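Tyrosinase (Aspergillus oryzae, PDB 6JU5) probably oxidises L-tyrosine and L-dopa to L-dopaquinone with molecular oxygen at a dinuclear copper centre, a step of melanin biosynthesis. Local coordinates at residues 324-329 with 542-547; 276-281 with 457-462; 492-497 with 561-566. The protein carries 1 engineered substitution. All coordinates share one frame; numbering follows the deposited sequence.

The centre of contact 1 is about 16 Å from the chain's centre, and none of its touching residues is exposed. Contacts 2 and 3 each include one exposed residue, and the centre of contact 3 is farthest out, at about 27 Å. Contact 1 joins the central domain to the C-terminal domain; contact 3 lies within the latter. Both reach the same mixed sheet, through strands 538-544, 563-568 and 489-494, and touch at Leu543 with Ile492. Contact 2 fastens a loop to helix 458-464 and meets contact 1 where Leu547 packs on Val280. Helix 282-292 borders contacts 1 and 2. The chemistry differs: methionine on amide in contact 1, arginine on carbonyl in contact 2, paired strands in contact 3.

Contact 1 of 3, residues 324-329 with 542-547; sequences NWMNLE and QLPARL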
loop_
_atom_site.group_PDB
_atom_site.type_symbol
_atom_site.label_atom_id
_atom_site.label_comp_id
_atom_site.label_asym_id
_atom_site.label_seq_id
_atom_site.Cartn_x
_atom_site.Cartn_y
_atom_site.Cartn_z
ATOM N N ASN B 324 6.314 -0.190 37.574
ATOM C CA ASN B 324 7.622 -0.059 36.958
ATOM C C ASN B 324 7.843 -0.965 35.749
ATOM O O ASN B 324 8.986 -1.078 35.288
ATOM C CB ASN B 324 8.731 -0.314 37.992
ATOM C CG ASN B 324 8.703 0.686 39.130
ATOM O OD1 ASN B 324 7.993 1.695 39.085
ATOM N ND2 ASN B 324 9.487 0.426 40.159
ATOM N N TRP B 325 6.788 -1.581 35.231
ATOM C CA TRP B 325 6.918 -2.470 34.087
ATOM C C TRP B 325 6.806 -1.750 32.749
ATOM O O TRP B 325 6.888 -2.449 31.722
ATOM C CB TRP B 325 5.858 -3.575 34.121
ATOM C CG TRP B 325 6.039 -4.548 35.248
ATOM C CD1 TRP B 325 6.929 -4.464 36.288
ATOM C CD2 TRP B 325 5.288 -5.753 35.431
ATOM N NE1 TRP B 325 6.780 -5.565 37.113
ATOM C CE2 TRP B 325 5.774 -6.361 36.602
ATOM C CE3 TRP B 325 4.252 -6.383 34.722
ATOM C CZ2 TRP B 325 5.248 -7.568 37.070
ATOM C CZ3 TRP B 325 3.735 -7.582 35.194
ATOM C CH2 TRP B 325 4.239 -8.170 36.367
ATOM N N MET B 326 6.601 -0.435 32.729
ATOM C CA MET B 326 6.674 0.325 31.475
ATOM C C MET B 326 8.142 0.520 31.100
ATOM O O MET B 326 8.863 1.301 31.701
ATOM C CB MET B 326 5.954 1.668 31.570
ATOM C CG MET B 326 5.941 2.437 30.248
ATOM S SD MET B 326 4.833 1.755 28.996
ATOM C CE MET B 326 3.259 2.324 29.667
ATOM N N ASN B 327 8.589 -0.258 30.110
ATOM C CA ASN B 327 10.019 -0.298 29.810
ATOM C C ASN B 327 10.288 -0.004 28.346
ATOM O O ASN B 327 9.403 -0.077 27.492
ATOM C CB ASN B 327 10.612 -1.640 30.234
ATOM C CG ASN B 327 10.079 -2.830 29.478
ATOM O OD1 ASN B 327 10.538 -3.125 28.373
ATOM N ND2 ASN B 327 9.092 -3.533 30.047
ATOM N N LEU B 328 11.538 0.330 28.044
ATOM C CA LEU B 328 11.934 0.750 26.697
ATOM C C LEU B 328 11.699 -0.362 25.686
ATOM O O LEU B 328 11.234 -0.120 24.567
ATOM C CB LEU B 328 13.428 1.093 26.740
ATOM C CG LEU B 328 14.069 1.559 25.431
ATOM C CD1 LEU B 328 13.593 2.956 25.095
ATOM C CD2 LEU B 328 15.593 1.498 25.564
ATOM N N GLU B 329 12.072 -1.586 26.068
ATOM C CA GLU B 329 12.058 -2.690 25.091
ATOM C C GLU B 329 10.635 -3.047 24.711
ATOM O O GLU B 329 10.338 -3.360 23.545
ATOM C CB GLU B 329 12.813 -3.889 25.689
ATOM C CG GLU B 329 13.053 -5.011 24.691
ATOM C CD GLU B 329 13.929 -6.139 25.190
ATOM O OE1 GLU B 329 14.274 -6.155 26.395
ATOM O OE2 GLU B 329 14.286 -7.023 24.374
ATOM N N GLN B 542 3.527 -2.983 30.135
ATOM C CA GLN B 542 2.490 -2.214 30.822
ATOM C C GLN B 542 1.682 -1.453 29.777
ATOM O O GLN B 542 2.257 -1.013 28.784
ATOM C CB GLN B 542 3.119 -1.257 31.831
ATOM C CG GLN B 542 2.150 -0.589 32.805
ATOM C CD GLN B 542 2.753 0.658 33.424
ATOM O OE1 GLN B 542 2.563 1.763 32.887
ATOM N NE2 GLN B 542 3.475 0.508 34.527
ATOM N N LEU B 543 0.379 -1.310 29.988
ATOM C CA LEU B 543 -0.441 -0.451 29.130
ATOM C C LEU B 543 -1.122 0.624 29.966
ATOM O O LEU B 543 -1.587 0.365 31.074
ATOM C CB LEU B 543 -1.524 -1.246 28.396
ATOM C CG LEU B 543 -1.026 -2.248 27.358
ATOM C CD1 LEU B 543 -2.141 -3.201 26.942
ATOM C CD2 LEU B 543 -0.435 -1.506 26.170
ATOM N N PRO B 544 -1.274 1.819 29.416
ATOM C CA PRO B 544 -2.177 2.784 30.054
ATOM C C PRO B 544 -3.587 2.197 30.019
ATOM O O PRO B 544 -3.928 1.488 29.073
ATOM C CB PRO B 544 -2.077 4.004 29.142
ATOM C CG PRO B 544 -0.940 3.768 28.210
ATOM C CD PRO B 544 -0.732 2.277 28.128
ATOM N N ALA B 545 -4.374 2.464 31.045
ATOM C CA ALA B 545 -5.763 2.000 31.074
ATOM C C ALA B 545 -6.738 3.056 31.557
ATOM O O ALA B 545 -7.941 2.799 31.630
ATOM C CB ALA B 545 -5.868 0.730 31.912
ATOM N N ARG B 546 -6.228 4.246 31.871
ATOM C CA ARG B 546 -7.051 5.230 32.566
ATOM C C ARG B 546 -8.308 5.561 31.783
ATOM O O ARG B 546 -9.409 5.549 32.337
ATOM C CB ARG B 546 -6.260 6.520 32.796
ATOM C CG ARG B 546 -6.945 7.484 33.744
ATOM C CD ARG B 546 -7.964 8.390 33.061
ATOM N NE ARG B 546 -8.659 9.111 34.141
ATOM C CZ ARG B 546 -9.640 8.556 34.858
ATOM N NH1 ARG B 546 -10.055 7.317 34.608
ATOM N NH2 ARG B 546 -10.199 9.267 35.823
ATOM N N LEU B 547 -8.122 5.893 30.508
ATOM C CA LEU B 547 -9.268 6.369 29.717
ATOM C C LEU B 547 -10.228 5.236 29.417
ATOM O O LEU B 547 -11.457 5.397 29.505
ATOM C CB LEU B 547 -8.779 7.086 28.465
ATOM C CG LEU B 547 -7.978 8.380 28.682
ATOM C CD1 LEU B 547 -7.394 8.867 27.356
ATOM C CD2 LEU B 547 -8.854 9.461 29.300
HETATM O O HOH W 1 5.668 -1.232 28.462
#
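Met326 and Gln542 both carry CG opposite the backbone N (chi1 -176° and -169°), and their side chains cross at about a right angle. The Met326 chain then bends at chi2 and chi3. This brings CE to 3.3 Å from Gln542 OE1 and also close to Gln542 O. The extended Gln542 chain lays its amide beside Met326 CB, with CD of Gln542 at 3.8 Å. Met326 CE reaches on to Pro544 CD at 4.3 Å. Met286 of helix 282-292 also touches both Met326 and Pro544.

Next to this pair, Asn327 ND2 bonds to Trp325 O at 3.0 Å, from above the carbonyl plane, and also to Val540 O. Asn327 OD1 caps the start of helix 328-340 at Ala330 N. That helix carries His332, a copper ligand. Gln542 NE2 bonds to Pro322 O, just ahead of residues 324-329. A water accepts from Gln542 N at 3.2 Å and, weakly, from Asn327 N. The contact thus seats the lead-in to a copper-ligand helix against the C-terminal domain. Direct contact across it is mainly van der Waals, while the amide nitrogens of Gln542 and Asn327, and Asn327 OD1, find backbone partners.

Contact 2 of 3, residues 276-281 with 457-462; sequences GWDSVP and GQRTKE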
loop_
_atom_site.group_PDB
_atom_site.type_symbol
_atom_site.label_atom_id
_atom_site.label_comp_id
_atom_site.label_asym_id
_atom_site.label_seq_id
_atom_site.Cartn_x
_atom_site.Cartn_y
_atom_site.Cartn_z
ATOM N N GLY B 276 -18.263 11.635 20.440
ATOM C CA GLY B 276 -18.331 12.254 21.748
ATOM C C GLY B 276 -17.215 11.835 22.690
ATOM O O GLY B 276 -17.373 12.031 23.902
ATOM N N TRP B 277 -16.128 11.299 22.144
ATOM C CA TRP B 277 -14.936 10.919 22.887
ATOM C C TRP B 277 -13.665 11.337 22.149
ATOM O O TRP B 277 -13.588 11.175 20.928
ATOM C CB TRP B 277 -14.907 9.395 23.099
ATOM C CG TRP B 277 -16.127 8.916 23.832
ATOM C CD1 TRP B 277 -17.226 8.333 23.276
ATOM C CD2 TRP B 277 -16.370 8.981 25.241
ATOM N NE1 TRP B 277 -18.136 8.030 24.254
ATOM C CE2 TRP B 277 -17.645 8.415 25.475
ATOM C CE3 TRP B 277 -15.650 9.452 26.344
ATOM C CZ2 TRP B 277 -18.221 8.304 26.739
ATOM C CZ3 TRP B 277 -16.227 9.345 27.598
ATOM C CH2 TRP B 277 -17.494 8.778 27.796
ATOM N N ASP B 278 -12.681 11.863 22.870
ATOM C CA ASP B 278 -11.422 12.269 22.253
ATOM C C ASP B 278 -10.368 11.172 22.300
ATOM O O ASP B 278 -10.288 10.414 23.276
ATOM C CB ASP B 278 -10.873 13.506 22.979
ATOM C CG ASP B 278 -11.846 14.668 22.923
ATOM O OD1 ASP B 278 -11.918 15.450 23.895
ATOM O OD2 ASP B 278 -12.537 14.768 21.886
ATOM N N SER B 279 -9.532 11.080 21.262
ATOM C CA SER B 279 -8.562 9.985 21.224
ATOM C C SER B 279 -7.171 10.446 21.657
ATOM O O SER B 279 -6.784 11.609 21.528
ATOM C CB SER B 279 -8.487 9.334 19.837
ATOM O OG SER B 279 -7.865 10.197 18.919
ATOM N N VAL B 280 -6.399 9.489 22.170
ATOM C CA VAL B 280 -4.992 9.703 22.504
ATOM C C VAL B 280 -4.193 8.532 21.959
ATOM O O VAL B 280 -4.604 7.403 22.252
ATOM C CB VAL B 280 -4.791 9.764 24.035
ATOM C CG1 VAL B 280 -3.301 9.908 24.336
ATOM C CG2 VAL B 280 -5.581 10.898 24.692
ATOM N N PRO B 281 -3.123 8.703 21.178
ATOM C CA PRO B 281 -2.371 7.530 20.699
ATOM C C PRO B 281 -1.667 6.826 21.851
ATOM O O PRO B 281 -0.902 7.452 22.587
ATOM C CB PRO B 281 -1.322 8.108 19.755
ATOM C CG PRO B 281 -1.711 9.530 19.526
ATOM C CD PRO B 281 -2.528 9.962 20.711
ATOM N N GLY B 457 3.647 14.973 25.900
ATOM C CA GLY B 457 2.697 14.990 27.005
ATOM C C GLY B 457 1.438 15.801 26.771
ATOM O O GLY B 457 0.479 15.701 27.548
ATOM N N GLN B 458 1.390 16.625 25.729
ATOM C CA GLN B 458 0.297 17.578 25.609
ATOM C C GLN B 458 -1.050 16.926 25.423
ATOM O O GLN B 458 -2.058 17.248 26.062
ATOM C CB GLN B 458 0.644 18.528 24.440
ATOM C CG GLN B 458 1.824 19.437 24.798
ATOM C CD GLN B 458 2.003 20.590 23.835
ATOM O OE1 GLN B 458 1.173 21.501 23.801
ATOM N NE2 GLN B 458 3.072 20.592 23.047
ATOM N N ARG B 459 -1.146 15.955 24.514
ATOM C CA ARG B 459 -2.463 15.382 24.220
ATOM C C ARG B 459 -2.959 14.531 25.375
ATOM O O ARG B 459 -4.133 14.599 25.757
ATOM C CB ARG B 459 -2.335 14.603 22.910
ATOM C CG ARG B 459 -3.625 13.953 22.453
ATOM C CD ARG B 459 -4.701 15.023 22.262
ATOM N NE ARG B 459 -5.900 14.361 21.746
ATOM C CZ ARG B 459 -7.044 14.966 21.467
ATOM N NH1 ARG B 459 -8.055 14.252 21.006
ATOM N NH2 ARG B 459 -7.159 16.270 21.668
ATOM N N THR B 460 -2.055 13.742 25.966
ATOM C CA THR B 460 -2.408 12.941 27.136
ATOM C C THR B 460 -2.979 13.827 28.233
ATOM O O THR B 460 -4.058 13.550 28.766
ATOM C CB THR B 460 -1.203 12.126 27.644
ATOM O OG1 THR B 460 -0.780 11.184 26.630
ATOM C CG2 THR B 460 -1.561 11.301 28.868
ATOM N N LYS B 461 -2.264 14.905 28.553
ATOM C CA LYS B 461 -2.723 15.787 29.624
ATOM C C LYS B 461 -4.039 16.466 29.264
ATOM O O LYS B 461 -4.894 16.601 30.134
ATOM C CB LYS B 461 -1.637 16.820 29.952
ATOM C CG LYS B 461 -0.385 16.181 30.547
ATOM C CD LYS B 461 0.493 17.214 31.239
ATOM C CE LYS B 461 1.617 17.700 30.340
ATOM N NZ LYS B 461 2.658 18.441 31.106
ATOM N N GLU B 462 -4.198 16.860 28.007
ATOM C CA GLU B 462 -5.413 17.531 27.533
ATOM C C GLU B 462 -6.642 16.654 27.754
ATOM O O GLU B 462 -7.710 17.125 28.154
ATOM C CB GLU B 462 -5.236 17.858 26.056
ATOM C CG GLU B 462 -6.334 18.647 25.360
ATOM C CD GLU B 462 -5.906 18.994 23.939
ATOM O OE1 GLU B 462 -5.315 18.116 23.273
ATOM O OE2 GLU B 462 -6.130 20.141 23.502
#
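Arg459 of helix 458-464 grips the backbone carbonyl of Ser279 side-on, with two nitrogens on one oxygen. NE donates to Ser279 O at 2.9 Å, nearly along the C=O axis. NH1 donates to the same oxygen at 3.0 Å, in the carbonyl plane and on a lone pair. The oxygen lies at the edge of the guanidinium, close to its plane. Asp278 CB sits 3.5 Å from Arg459 NH1. The carboxylate of Asp278 is farther away, with OD2 4.6 Å from NH1, and makes no salt bridge.

Beside this polar grip, Val280 packs against the helix. Its CG1 meets Thr460 OG1 at 3.6 Å, and its CG2 lies near the backbone O of Arg459. Val463 of the same helix touches both Val280 and Asp278.

The next shell holds the arginine in place. A bend at chi2 (59°) and a straight run beyond it carry the guanidinium to Ser279 O. NH2 bonds to Glu462 OE1 at 3.1 Å, a salt bridge within the helix; NH2 approaches OE1 from above the carboxylate plane. Gln284 of helix 282-292 touches the Arg459 side chain. On the loop side, Gln272 OE1 accepts from Val280 N.

The contact ties the loop leading into helix 282-292 to helix 458-464. With three in-plane bonds, the guanidinium is fixed in rotation, and Glu462 probably offsets part of its charge.

Contact 3 of 3, residues 492-497 with 561-566; sequences IFFGDV and PTPRYV
Arg564 reaches across to the loop at Gly495. Its CB lies 4.2 Å from Val497 CG2, and the two side chains run alongside one another but point opposite ways. CG passes near Phe493 O and Gly495 O. CD comes to 3.3 Å from Gly495 O, and NE makes a weak bond to that same oxygen. At the tip, NH2 is 4.6 Å from Asp496 OD1, a proximity of opposite charges without a directed N-H.

The backbones form an antiparallel pair of neighbouring strands in the mixed sheet to which the C-terminal family region contributes. Phe493 and Arg564 are a hydrogen-bonded pair: Phe493 N donates to Arg564 O at 2.8 Å, and Arg564 N to Phe493 O at 2.9 Å. Ile492 faces Tyr565 in the adjoining non-hydrogen-bonded pair. On that face, Ile492 CG2 lies alongside Pro563 CB, and Leu474 of strand 470-478 covers both residues.

Pro561 CG sits over the centre of the Phe494 ring, 3.6 Å from its centroid, in a CH-pi contact. Pro563 CA is at the ring's edge. Helix 546-555 also packs on Phe494, through Ala548, Val549 and Tyr552. A water bridges Gly495 N and Thr562 O, accepting from the first and donating to the second.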
loop_
_atom_site.group_PDB
_atom_site.type_symbol
_atom_site.label_atom_id
_atom_site.label_comp_id
_atom_site.label_asym_id
_atom_site.label_seq_id
_atom_site.Cartn_x
_atom_site.Cartn_y
_atom_site.Cartn_z
ATOM N N ILE B 492 -5.951 -6.908 24.868
ATOM C CA ILE B 492 -6.765 -6.746 26.076
ATOM C C ILE B 492 -8.037 -5.963 25.784
ATOM O O ILE B 492 -7.971 -5.005 25.005
ATOM C CB ILE B 492 -5.939 -6.145 27.222
ATOM C CG1 ILE B 492 -4.767 -7.098 27.545
ATOM C CG2 ILE B 492 -6.804 -5.889 28.442
ATOM C CD1 ILE B 492 -3.678 -6.492 28.383
ATOM N N PHE B 493 -9.135 -6.418 26.385
ATOM C CA PHE B 493 -10.465 -5.872 26.177
ATOM C C PHE B 493 -11.159 -5.594 27.506
ATOM O O PHE B 493 -10.919 -6.320 28.476
ATOM C CB PHE B 493 -11.296 -6.930 25.419
ATOM C CG PHE B 493 -10.705 -7.308 24.093
ATOM C CD1 PHE B 493 -9.739 -8.314 24.016
ATOM C CD2 PHE B 493 -11.110 -6.662 22.930
ATOM C CE1 PHE B 493 -9.185 -8.645 22.788
ATOM C CE2 PHE B 493 -10.540 -6.975 21.710
ATOM C CZ PHE B 493 -9.564 -7.956 21.649
ATOM N N PHE B 494 -12.027 -4.597 27.552
ATOM C CA PHE B 494 -12.863 -4.329 28.720
ATOM C C PHE B 494 -14.312 -4.516 28.258
ATOM O O PHE B 494 -14.806 -3.733 27.433
ATOM C CB PHE B 494 -12.689 -2.928 29.287
ATOM C CG PHE B 494 -11.367 -2.618 29.951
ATOM C CD1 PHE B 494 -10.482 -3.618 30.341
ATOM C CD2 PHE B 494 -10.991 -1.310 30.205
ATOM C CE1 PHE B 494 -9.279 -3.321 30.968
ATOM C CE2 PHE B 494 -9.781 -1.001 30.805
ATOM C CZ PHE B 494 -8.905 -2.003 31.186
ATOM N N GLY B 495 -14.949 -5.565 28.765
ATOM C CA GLY B 495 -16.276 -5.889 28.256
ATOM C C GLY B 495 -16.259 -7.094 27.349
ATOM O O GLY B 495 -15.241 -7.773 27.168
ATOM N N ASP B 496 -17.381 -7.418 26.729
ATOM C CA ASP B 496 -17.483 -8.619 25.913
ATOM C C ASP B 496 -16.602 -8.549 24.671
ATOM O O ASP B 496 -16.456 -7.496 24.050
ATOM C CB ASP B 496 -18.920 -8.843 25.456
ATOM C CG ASP B 496 -19.938 -8.871 26.568
ATOM O OD1 ASP B 496 -19.588 -9.275 27.693
ATOM O OD2 ASP B 496 -21.088 -8.478 26.287
ATOM N N VAL B 497 -16.007 -9.671 24.329
ATOM C CA VAL B 497 -15.112 -9.790 23.177
ATOM C C VAL B 497 -15.894 -10.380 22.009
ATOM O O VAL B 497 -16.615 -11.366 22.138
ATOM C CB VAL B 497 -13.911 -10.675 23.535
ATOM C CG1 VAL B 497 -13.012 -10.929 22.331
ATOM C CG2 VAL B 497 -13.099 -10.037 24.666
ATOM N N PRO B 561 -13.668 -2.914 35.271
ATOM C CA PRO B 561 -13.708 -4.033 34.319
ATOM C C PRO B 561 -12.718 -5.135 34.653
ATOM O O PRO B 561 -11.606 -4.894 35.105
ATOM C CB PRO B 561 -13.298 -3.368 32.994
ATOM C CG PRO B 561 -12.387 -2.259 33.438
ATOM C CD PRO B 561 -13.010 -1.724 34.705
ATOM N N THR B 562 -13.138 -6.365 34.369
ATOM C CA THR B 562 -12.212 -7.480 34.301
ATOM C C THR B 562 -11.400 -7.412 33.019
ATOM O O THR B 562 -11.964 -7.431 31.925
ATOM C CB THR B 562 -12.985 -8.815 34.352
ATOM O OG1 THR B 562 -13.550 -8.947 35.667
ATOM C CG2 THR B 562 -12.045 -9.970 34.057
ATOM N N PRO B 563 -10.082 -7.316 33.056
ATOM C CA PRO B 563 -9.369 -7.339 31.763
ATOM C C PRO B 563 -9.547 -8.701 31.110
ATOM O O PRO B 563 -9.281 -9.713 31.762
ATOM C CB PRO B 563 -7.916 -7.115 32.171
ATOM C CG PRO B 563 -8.010 -6.444 33.507
ATOM C CD PRO B 563 -9.172 -7.134 34.187
ATOM N N ARG B 564 -9.990 -8.723 29.860
ATOM C CA ARG B 564 -10.061 -9.982 29.128
ATOM C C ARG B 564 -8.971 -9.993 28.058
ATOM O O ARG B 564 -8.760 -8.989 27.388
ATOM C CB ARG B 564 -11.440 -10.150 28.492
ATOM C CG ARG B 564 -12.594 -9.989 29.483
ATOM C CD ARG B 564 -13.935 -10.266 28.813
ATOM N NE ARG B 564 -15.082 -9.820 29.590
ATOM C CZ ARG B 564 -15.699 -10.517 30.520
ATOM N NH1 ARG B 564 -15.286 -11.749 30.794
ATOM N NH2 ARG B 564 -16.736 -10.016 31.176
ATOM N N TYR B 565 -8.256 -11.107 27.922
ATOM C CA TYR B 565 -7.181 -11.134 26.929
ATOM C C TYR B 565 -7.352 -12.281 25.939
ATOM O O TYR B 565 -7.901 -13.328 26.261
ATOM C CB TYR B 565 -5.805 -11.214 27.582
ATOM C CG TYR B 565 -5.484 -12.485 28.333
ATOM C CD1 TYR B 565 -4.891 -13.559 27.686
ATOM C CD2 TYR B 565 -5.751 -12.622 29.701
ATOM C CE1 TYR B 565 -4.574 -14.732 28.363
ATOM C CE2 TYR B 565 -5.441 -13.781 30.382
ATOM C CZ TYR B 565 -4.852 -14.834 29.708
ATOM O OH TYR B 565 -4.563 -15.988 30.389
ATOM N N VAL B 566 -6.808 -12.051 24.752
ATOM C CA VAL B 566 -6.713 -13.076 23.727
ATOM C C VAL B 566 -5.277 -13.068 23.200
ATOM O O VAL B 566 -4.725 -11.991 22.945
ATOM C CB VAL B 566 -7.684 -12.865 22.553
ATOM C CG1 VAL B 566 -7.559 -14.035 21.585
ATOM C CG2 VAL B 566 -9.123 -12.738 23.046
HETATM O O HOH W 2 -14.435 -7.161 30.915
#